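Side-chain contact in putative agmatinase (Clostridium difficile, PDB 3LHL), which probably hydrolyses agmatine to putrescine and urea at a manganese centre: residues 165-168 with 169-173. Sequence-based numbering, arbitrary orientation.
Sequences EFKF and ATEEK
In the C-terminal part of helix 163-170 and the turn after it, two carbonyl oxygens each take two donors. Phe166 O receives the backbone N of Thr170 at 2.7 Å in a nearly straight bond. Thr170 OG1 reaches the same Phe166 O, also at 2.7 Å, but from above the carbonyl plane, 54° out of it. With chi1 at 57° that hydroxyl sits between the backbone N and carbonyl carbon of Thr170 and swings back along the helix, so the threonine side chain is tied to the turn before it.

Lys167 O is shared next: Glu171 N donates at 2.7 Å through a bent bond, and Glu172 N at 2.8 Å through a nearly straight one. Lys167 O thus adds an i+5 bond to its i+4 one, and Lys173 follows with positive phi.

Outside this backbone, Lys167 and Glu171 run side by side, pointing the same way. The touch is Lys167 CG against the carboxylate oxygen Glu171 OE2, 3.5 Å apart, while the ammonium NZ stays 5.2 Å from that oxygen, too far for a salt bridge, though the opposite charges probably attract weakly. Glu172 crosses Phe168 with its carboxylate 74° from the ring plane, OE2 standing 4.1 Å from Phe168 CD1; its OE1 is hydrogen-bonded to His174, whose ring also meets Phe168. Trp145 packs edge-to-face with Phe168. Through the positive-phi Lys173 the chain leads from this helix of the beta-alpha-beta unit into strand 176-179 of the parallel arginase-fold sheet.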
# COMPACT_ATOMS: atom_id res chain seq x y z
N GLU A 165 18.11 1.81 11.06
CA GLU A 165 16.83 1.27 10.61
C GLU A 165 16.96 -0.19 10.23
O GLU A 165 16.10 -1.00 10.55
CB GLU A 165 16.30 2.06 9.41
CG GLU A 165 15.82 3.46 9.74
CD GLU A 165 15.36 4.21 8.50
OE1 GLU A 165 16.18 4.38 7.57
OE2 GLU A 165 14.19 4.63 8.46
N PHE A 166 18.05 -0.54 9.55
CA PHE A 166 18.28 -1.92 9.15
C PHE A 166 18.58 -2.81 10.36
O PHE A 166 18.09 -3.94 10.45
CB PHE A 166 19.40 -1.99 8.12
CG PHE A 166 18.97 -1.58 6.73
CD1 PHE A 166 18.20 -2.43 5.95
CD2 PHE A 166 19.30 -0.33 6.22
CE1 PHE A 166 17.77 -2.05 4.68
CE2 PHE A 166 18.88 0.06 4.95
CZ PHE A 166 18.11 -0.80 4.18
N LYS A 167 19.40 -2.31 11.29
CA LYS A 167 19.74 -3.06 12.50
C LYS A 167 18.46 -3.38 13.27
O LYS A 167 18.27 -4.49 13.75
CB LYS A 167 20.66 -2.24 13.42
CG LYS A 167 22.11 -2.18 13.01
CD LYS A 167 22.90 -1.31 13.99
CE LYS A 167 24.37 -1.23 13.61
NZ LYS A 167 25.11 -0.23 14.44
N PHE A 168 17.59 -2.37 13.39
CA PHE A 168 16.32 -2.50 14.09
C PHE A 168 15.60 -3.76 13.64
O PHE A 168 15.00 -4.48 14.45
CB PHE A 168 15.44 -1.28 13.81
CG PHE A 168 14.22 -1.19 14.70
CD1 PHE A 168 14.33 -0.80 16.03
CD2 PHE A 168 12.96 -1.50 14.19
CE1 PHE A 168 13.20 -0.70 16.85
CE2 PHE A 168 11.82 -1.41 15.01
CZ PHE A 168 11.95 -1.01 16.34
N ALA A 169 15.67 -4.04 12.34
CA ALA A 169 15.01 -5.22 11.78
C ALA A 169 15.89 -6.46 11.73
O ALA A 169 15.47 -7.53 12.17
CB ALA A 169 14.48 -4.90 10.39
N THR A 170 17.10 -6.32 11.19
CA THR A 170 18.01 -7.46 11.04
C THR A 170 18.69 -7.95 12.31
O THR A 170 18.84 -9.16 12.52
CB THR A 170 19.11 -7.15 10.01
OG1 THR A 170 19.83 -5.97 10.40
CG2 THR A 170 18.50 -6.94 8.63
N GLU A 171 19.13 -7.03 13.16
CA GLU A 171 19.80 -7.41 14.40
C GLU A 171 18.86 -7.51 15.58
O GLU A 171 18.90 -8.49 16.33
CB GLU A 171 20.92 -6.42 14.72
CG GLU A 171 22.18 -6.64 13.93
CD GLU A 171 23.25 -5.62 14.25
OE1 GLU A 171 23.41 -5.30 15.45
OE2 GLU A 171 23.93 -5.15 13.31
N GLU A 172 18.01 -6.50 15.75
CA GLU A 172 17.06 -6.47 16.85
C GLU A 172 15.80 -7.29 16.54
O GLU A 172 14.96 -7.50 17.41
CB GLU A 172 16.69 -5.03 17.19
CG GLU A 172 17.89 -4.19 17.63
CD GLU A 172 17.50 -2.79 18.05
OE1 GLU A 172 16.64 -2.65 18.96
OE2 GLU A 172 18.04 -1.82 17.48
N LYS A 173 15.67 -7.72 15.29
CA LYS A 173 14.54 -8.54 14.85
C LYS A 173 13.14 -8.02 15.21
O LYS A 173 12.26 -8.80 15.54
CB LYS A 173 14.69 -9.96 15.43
CG LYS A 173 16.07 -10.56 15.23
CD LYS A 173 16.11 -12.02 15.67
CE LYS A 173 17.50 -12.63 15.47
NZ LYS A 173 17.52 -14.08 15.80